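Local coordinates for signal transduction histidine-protein kinase/phosphatase MprB (Mycobacterium hassiacum, PDB 6BLK), which probably autophosphorylates on a histidine with ATP as the sensor kinase of a two-component system, and is represented here by its ATP-binding catalytic domain, at residues Asp16-Arg21 against Arg49-Val54; Pro93-Leu98 against Arg102-Ala107. One frame throughout, in Å; residues are numbered along the deposited sequence.

Contact 1 of 2, residues Asp16-Arg21 against Arg49-Val54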
loop_
_atom_site.group_PDB
_atom_site.type_symbol
_atom_site.label_atom_id
_atom_site.label_comp_id
_atom_site.label_asym_id
_atom_site.label_seq_id
_atom_site.Cartn_x
_atom_site.Cartn_y
_atom_site.Cartn_z
ATOM N N ASP A 16 -4.483 4.759 10.064
ATOM C CA ASP A 16 -4.356 6.108 10.630
ATOM C C ASP A 16 -2.948 6.351 11.170
ATOM O O ASP A 16 -2.387 7.440 10.983
ATOM C CB ASP A 16 -5.387 6.319 11.735
ATOM C CG ASP A 16 -5.283 7.701 12.386
ATOM O OD1 ASP A 16 -4.570 8.575 11.843
ATOM O OD2 ASP A 16 -5.908 7.915 13.447
ATOM N N ARG A 17 -2.367 5.350 11.845
ATOM C CA ARG A 17 -0.995 5.473 12.333
ATOM C C ARG A 17 -0.020 5.618 11.178
ATOM O O ARG A 17 0.875 6.471 11.208
ATOM C CB ARG A 17 -0.602 4.264 13.187
ATOM C CG ARG A 17 -1.324 4.124 14.491
ATOM C CD ARG A 17 -0.882 2.834 15.219
ATOM N NE ARG A 17 -1.673 2.572 16.422
ATOM C CZ ARG A 17 -1.424 3.097 17.620
ATOM N NH1 ARG A 17 -0.401 3.924 17.795
ATOM N NH2 ARG A 17 -2.205 2.795 18.651
ATOM N N SER A 18 -0.159 4.767 10.160
ATOM C CA SER A 18 0.718 4.852 8.999
ATOM C C SER A 18 0.611 6.207 8.327
ATOM O O SER A 18 1.620 6.760 7.881
ATOM C CB SER A 18 0.393 3.753 7.997
ATOM O OG SER A 18 0.565 2.481 8.581
ATOM N N LEU A 19 -0.602 6.751 8.229
ATOM C CA LEU A 19 -0.773 8.046 7.579
ATOM C C LEU A 19 -0.107 9.157 8.369
ATOM O O LEU A 19 0.475 10.064 7.773
ATOM C CB LEU A 19 -2.251 8.370 7.382
ATOM C CG LEU A 19 -2.935 7.706 6.184
ATOM C CD1 LEU A 19 -4.457 7.884 6.255
ATOM C CD2 LEU A 19 -2.366 8.234 4.865
ATOM N N GLU A 20 -0.216 9.134 9.699
ATOM C CA GLU A 20 0.419 10.179 10.499
ATOM C C GLU A 20 1.900 10.275 10.179
ATOM O O GLU A 20 2.433 11.374 9.996
ATOM C CB GLU A 20 0.223 9.915 11.992
ATOM C CG GLU A 20 -1.117 10.388 12.531
ATOM C CD GLU A 20 -1.251 11.908 12.526
ATOM O OE1 GLU A 20 -0.346 12.587 13.058
ATOM O OE2 GLU A 20 -2.253 12.426 11.985
ATOM N N ARG A 21 2.572 9.131 10.069
ATOM C CA ARG A 21 3.995 9.131 9.744
ATOM C C ARG A 21 4.266 9.807 8.402
ATOM O O ARG A 21 5.153 10.660 8.296
ATOM C CB ARG A 21 4.529 7.697 9.734
ATOM C CG ARG A 21 4.728 7.077 11.109
ATOM C CD ARG A 21 6.184 7.160 11.591
ATOM N NE ARG A 21 7.107 6.435 10.712
ATOM C CZ ARG A 21 8.028 6.997 9.927
ATOM N NH1 ARG A 21 8.195 8.313 9.894
ATOM N NH2 ARG A 21 8.803 6.232 9.169
ATOM N N ARG A 49 3.812 -1.844 9.104
ATOM C CA ARG A 49 4.997 -1.714 8.284
ATOM C C ARG A 49 4.642 -1.838 6.813
ATOM O O ARG A 49 5.147 -1.091 5.976
ATOM C CB ARG A 49 6.010 -2.779 8.687
ATOM C CG ARG A 49 7.292 -2.719 7.908
ATOM C CD ARG A 49 8.287 -3.730 8.446
ATOM N NE ARG A 49 9.581 -3.648 7.769
ATOM C CZ ARG A 49 10.618 -4.432 8.047
ATOM N NH1 ARG A 49 10.511 -5.353 8.995
ATOM N NH2 ARG A 49 11.762 -4.295 7.387
ATOM N N ALA A 50 3.749 -2.766 6.485
ATOM C CA ALA A 50 3.357 -2.969 5.103
ATOM C C ALA A 50 2.599 -1.767 4.555
ATOM O O ALA A 50 2.911 -1.279 3.465
ATOM C CB ALA A 50 2.556 -4.257 4.994
ATOM N N VAL A 51 1.619 -1.252 5.297
ATOM C CA VAL A 51 0.879 -0.096 4.807
ATOM C C VAL A 51 1.799 1.116 4.689
ATOM O O VAL A 51 1.752 1.845 3.690
ATOM C CB VAL A 51 -0.336 0.184 5.705
ATOM C CG1 VAL A 51 -1.031 1.465 5.290
ATOM C CG2 VAL A 51 -1.318 -0.983 5.662
ATOM N N LEU A 52 2.643 1.355 5.699
ATOM C CA LEU A 52 3.558 2.503 5.634
ATOM C C LEU A 52 4.495 2.380 4.444
ATOM O O LEU A 52 4.794 3.378 3.779
ATOM C CB LEU A 52 4.342 2.632 6.931
ATOM C CG LEU A 52 5.369 3.760 7.012
ATOM C CD1 LEU A 52 4.665 5.082 6.818
ATOM C CD2 LEU A 52 6.086 3.705 8.362
ATOM N N ASN A 53 4.966 1.173 4.134
ATOM C CA ASN A 53 5.866 1.055 2.996
ATOM C C ASN A 53 5.168 1.423 1.691
ATOM O O ASN A 53 5.783 2.029 0.802
ATOM C CB ASN A 53 6.445 -0.354 2.898
ATOM C CG ASN A 53 7.502 -0.637 3.961
ATOM O OD1 ASN A 53 7.796 0.186 4.832
ATOM N ND2 ASN A 53 8.072 -1.816 3.891
ATOM N N VAL A 54 3.888 1.060 1.548
ATOM C CA VAL A 54 3.160 1.425 0.329
ATOM C C VAL A 54 2.862 2.911 0.312
ATOM O O VAL A 54 3.032 3.560 -0.720
ATOM C CB VAL A 54 1.879 0.586 0.155
ATOM C CG1 VAL A 54 1.105 1.033 -1.073
ATOM C CG2 VAL A 54 2.228 -0.868 0.008
#
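Leu52 lies against Ser18 and Arg21 where two helices pack side by side in the α/β sandwich of the GHKL (Bergerat) ATPase fold. Helices 11-25 and 44-60 run in roughly the same direction, their local axes 8.9 Å apart at a crossing angle of -39°. The CA atoms of Ser18 and Leu52 are only 5.0 Å apart, a closeness that the small serine permits. Leu52 can be followed outward from this point. Its CB sits 4.1 Å from Ser18 OG. With CG anti to the backbone N (chi1 178°), the branch reaches along the neighbouring helix and forks: CD1 rests on the backbone O of Ser18 at 3.6 Å and touches Arg21 CB, while CD2 meets the arginine's polar end. Arg21, bent at chi2 and chi3, crosses the leucine at about a right angle on the exposed side of the contact. Deeper in, Val51 turns CG1 onto Ser18 CB at 3.8 Å, and beyond it strand 79-85 supplies Leu82. The buried Ser18 hydroxyl is satisfied by Val14 O in its own helix and, weakly, by Gly48 O. Leu52 CD2 lies oblique to the Arg21 guanidinium, 3.7 Å from NE.

Contact 2 of 2, residues Pro93-Leu98 against Arg102-Ala107. With ATP (adenosine-5'-triphosphate), chain E.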
loop_
_atom_site.group_PDB
_atom_site.type_symbol
_atom_site.label_atom_id
_atom_site.label_comp_id
_atom_site.label_asym_id
_atom_site.label_seq_id
_atom_site.Cartn_x
_atom_site.Cartn_y
_atom_site.Cartn_z
ATOM N N PRO A 93 3.118 -2.111 -17.636
ATOM C CA PRO A 93 2.737 -3.530 -17.549
ATOM C C PRO A 93 3.895 -4.510 -17.522
ATOM O O PRO A 93 3.827 -5.501 -16.784
ATOM C CB PRO A 93 1.875 -3.725 -18.804
ATOM C CG PRO A 93 1.353 -2.378 -19.094
ATOM C CD PRO A 93 2.403 -1.426 -18.727
ATOM N N GLN A 94 4.943 -4.279 -18.310
ATOM C CA GLN A 94 6.004 -5.270 -18.455
ATOM C C GLN A 94 6.833 -5.433 -17.183
ATOM O O GLN A 94 7.375 -6.519 -16.947
ATOM C CB GLN A 94 6.909 -4.904 -19.644
ATOM C CG GLN A 94 7.695 -3.598 -19.529
ATOM C CD GLN A 94 6.897 -2.347 -19.944
ATOM O OE1 GLN A 94 5.681 -2.407 -20.182
ATOM N NE2 GLN A 94 7.593 -1.211 -20.042
ATOM N N GLU A 95 6.921 -4.390 -16.356
ATOM C CA GLU A 95 7.648 -4.419 -15.093
ATOM C C GLU A 95 6.829 -4.976 -13.937
ATOM O O GLU A 95 7.384 -5.162 -12.849
ATOM C CB GLU A 95 8.101 -3.007 -14.708
ATOM C CG GLU A 95 9.118 -2.391 -15.644
ATOM C CD GLU A 95 9.635 -1.059 -15.157
ATOM O OE1 GLU A 95 8.968 -0.399 -14.319
ATOM O OE2 GLU A 95 10.737 -0.668 -15.605
ATOM N N ARG A 96 5.530 -5.168 -14.102
ATOM C CA ARG A 96 4.695 -5.432 -12.935
ATOM C C ARG A 96 5.028 -6.772 -12.279
ATOM O O ARG A 96 4.593 -6.991 -11.147
ATOM C CB ARG A 96 3.213 -5.351 -13.289
ATOM C CG ARG A 96 2.734 -3.923 -13.500
ATOM C CD ARG A 96 1.351 -3.835 -13.964
ATOM N NE ARG A 96 1.114 -2.489 -14.428
ATOM C CZ ARG A 96 0.127 -2.149 -15.226
ATOM N NH1 ARG A 96 -0.738 -3.051 -15.648
ATOM N NH2 ARG A 96 0.043 -0.884 -15.625
ATOM N N HIS A 97 5.838 -7.621 -12.935
ATOM C CA HIS A 97 6.322 -8.891 -12.395
ATOM C C HIS A 97 7.653 -8.766 -11.638
ATOM O O HIS A 97 8.110 -9.748 -11.030
ATOM C CB HIS A 97 6.493 -9.915 -13.536
ATOM C CG HIS A 97 7.587 -9.561 -14.493
ATOM N ND1 HIS A 97 8.925 -9.722 -14.196
ATOM C CD2 HIS A 97 7.540 -9.024 -15.733
ATOM C CE1 HIS A 97 9.655 -9.305 -15.217
ATOM N NE2 HIS A 97 8.837 -8.878 -16.162
ATOM N N LEU A 98 8.322 -7.620 -11.692
ATOM C CA LEU A 98 9.453 -7.374 -10.810
ATOM C C LEU A 98 9.031 -6.647 -9.551
ATOM O O LEU A 98 9.793 -6.599 -8.581
ATOM C CB LEU A 98 10.533 -6.539 -11.522
ATOM C CG LEU A 98 11.480 -7.207 -12.531
ATOM C CD1 LEU A 98 12.391 -6.167 -13.235
ATOM C CD2 LEU A 98 12.322 -8.271 -11.833
ATOM N N ARG A 102 12.913 -8.032 -4.306
ATOM C CA ARG A 102 14.006 -7.208 -3.805
ATOM C C ARG A 102 14.838 -6.647 -4.949
ATOM O O ARG A 102 15.171 -7.348 -5.914
ATOM C CB ARG A 102 14.910 -7.998 -2.856
ATOM C CG ARG A 102 14.276 -8.218 -1.479
ATOM C CD ARG A 102 15.207 -8.982 -0.543
ATOM N NE ARG A 102 15.573 -10.227 -1.190
ATOM C CZ ARG A 102 14.845 -11.339 -1.127
ATOM N NH1 ARG A 102 13.727 -11.373 -0.408
ATOM N NH2 ARG A 102 15.236 -12.408 -1.794
ATOM N N PHE A 103 15.171 -5.361 -4.810
ATOM C CA PHE A 103 16.119 -4.648 -5.651
ATOM C C PHE A 103 15.531 -4.283 -7.009
ATOM O O PHE A 103 16.256 -3.885 -7.925
ATOM C CB PHE A 103 17.416 -5.446 -5.802
ATOM C CG PHE A 103 17.936 -5.972 -4.492
ATOM C CD1 PHE A 103 18.050 -5.148 -3.390
ATOM C CD2 PHE A 103 18.266 -7.292 -4.356
ATOM C CE1 PHE A 103 18.506 -5.638 -2.194
ATOM C CE2 PHE A 103 18.698 -7.809 -3.136
ATOM C CZ PHE A 103 18.816 -6.990 -2.061
ATOM N N PHE A 104 14.218 -4.366 -7.159
ATOM C CA PHE A 104 13.569 -3.785 -8.328
ATOM C C PHE A 104 13.637 -2.265 -8.295
ATOM O O PHE A 104 13.504 -1.644 -7.240
ATOM C CB PHE A 104 12.110 -4.227 -8.410
ATOM C CG PHE A 104 11.315 -3.453 -9.431
ATOM C CD1 PHE A 104 11.634 -3.539 -10.775
ATOM C CD2 PHE A 104 10.274 -2.630 -9.047
ATOM C CE1 PHE A 104 10.925 -2.833 -11.717
ATOM C CE2 PHE A 104 9.564 -1.932 -9.983
ATOM C CZ PHE A 104 9.892 -2.031 -11.322
ATOM N N ARG A 105 13.905 -1.674 -9.466
ATOM C CA ARG A 105 13.923 -0.227 -9.652
ATOM C C ARG A 105 13.305 0.063 -11.012
ATOM O O ARG A 105 13.824 -0.401 -12.034
ATOM C CB ARG A 105 15.366 0.288 -9.572
ATOM C CG ARG A 105 15.537 1.700 -9.083
ATOM C CD ARG A 105 16.999 1.958 -8.772
ATOM N NE ARG A 105 17.213 3.340 -8.349
ATOM C CZ ARG A 105 17.289 3.769 -7.094
ATOM N NH1 ARG A 105 17.169 2.939 -6.065
ATOM N NH2 ARG A 105 17.495 5.055 -6.862
ATOM N N SER A 106 12.210 0.827 -11.034
ATOM C CA SER A 106 11.539 1.177 -12.282
ATOM C C SER A 106 12.288 2.270 -13.052
ATOM O O SER A 106 12.644 3.308 -12.494
ATOM C CB SER A 106 10.119 1.653 -11.981
ATOM O OG SER A 106 9.424 1.968 -13.176
ATOM N N ALA A 107 12.485 2.035 -14.350
ATOM C CA ALA A 107 13.035 3.061 -15.229
ATOM C C ALA A 107 12.060 4.215 -15.455
ATOM O O ALA A 107 12.492 5.289 -15.897
ATOM C CB ALA A 107 13.418 2.439 -16.569
HETATM P PG ATP E . 12.841 1.171 0.029
HETATM O O1G ATP E . 11.335 1.015 -0.082
HETATM O O2G ATP E . 13.664 -0.088 0.340
HETATM O O3G ATP E . 13.286 2.384 0.828
HETATM P PB ATP E . 12.387 1.717 -2.812
HETATM O O1B ATP E . 13.320 2.083 -3.952
HETATM O O2B ATP E . 11.316 2.648 -2.359
HETATM O O3B ATP E . 13.323 1.506 -1.490
HETATM P PA ATP E . 10.324 -0.346 -3.131
HETATM O O1A ATP E . 10.438 -1.857 -2.954
HETATM O O2A ATP E . 9.433 0.412 -2.178
HETATM O O3A ATP E . 11.863 0.198 -3.107
HETATM O "O5'" ATP E . 9.952 -0.079 -4.631
HETATM C "C5'" ATP E . 10.701 -0.674 -5.677
HETATM C "C4'" ATP E . 10.740 0.291 -6.855
HETATM O "O4'" ATP E . 9.437 0.275 -7.447
HETATM C "C3'" ATP E . 11.053 1.764 -6.563
HETATM O "O3'" ATP E . 12.472 2.030 -6.533
HETATM C "C2'" ATP E . 10.369 2.436 -7.739
HETATM O "O2'" ATP E . 11.162 2.349 -8.938
HETATM C "C1'" ATP E . 9.149 1.570 -7.959
HETATM N N9 ATP E . 7.948 2.049 -7.252
HETATM C C8 ATP E . 7.367 1.534 -6.115
HETATM N N7 ATP E . 6.237 2.231 -5.807
HETATM C C5 ATP E . 6.102 3.184 -6.756
HETATM C C6 ATP E . 5.107 4.203 -7.006
HETATM N N6 ATP E . 4.091 4.348 -6.144
HETATM N N1 ATP E . 5.277 4.980 -8.074
HETATM C C2 ATP E . 6.317 4.832 -8.916
HETATM N N3 ATP E . 7.262 3.895 -8.758
HETATM C C4 ATP E . 7.192 3.050 -7.703
#
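Glu95 and Leu98 pack against Phe104, and Glu95 bonds Ser106, in the long connection between strand 79-85 and helix 118-128, which holds the F box and the ATP lid of histidine kinases. The tight part surrounds the buried ring of Phe104. Leu98 lays its backbone C over one face, off-centre, and presses CB to 3.3 Å from Phe104 CD1; the backbone N of Ser106 lies above the opposite face, also off-centre. The Glu95 carboxylate comes in at the edge, its plane turned 89° from the ring, with OE1 3.5 Å from Phe104 CZ. That same oxygen uses its syn lone pair to accept a 2.7 Å bond from Ser106 OG, which swings toward the glutamate by standing anti to its backbone N (chi1 -178°). Ser108 N also bonds this hydroxyl, so two bonds hold it. The outer side is looser: the exposed Ala107 offers its N to Glu95 OE2 only through a weak 3.5 Å bond, and Leu98, though exposed as a residue, still rests CD1 on Phe104 CD1. Facing the nucleotide, the sugar meets the ring obliquely, ATP O4' 3.4 Å from Phe104 CD2, and Ser106 N donates to ATP O2' at 2.8 Å.

Contacts 1 and 2 illustrate how an ATPase domain joins a packed helical layer to a loop that covers its nucleotide. Their centres are 22 Å apart on opposite sides of the chain's centre, and their nearest atoms stay about 10 Å apart. Contact 2 meets ATP directly, through the ribose. Contact 1 stands back from the site, with the Leu52 side chain about 10 Å from ATP and about 9 Å from magnesium. It nevertheless involves helix 44-60, which carries Asn57, which binds both ATP and magnesium, and Lys60, which bonds ATP. Asn53 ND2, in segment 49-54, bonds Gly118 O, where the connection carrying contact 2 runs into helix 118-128.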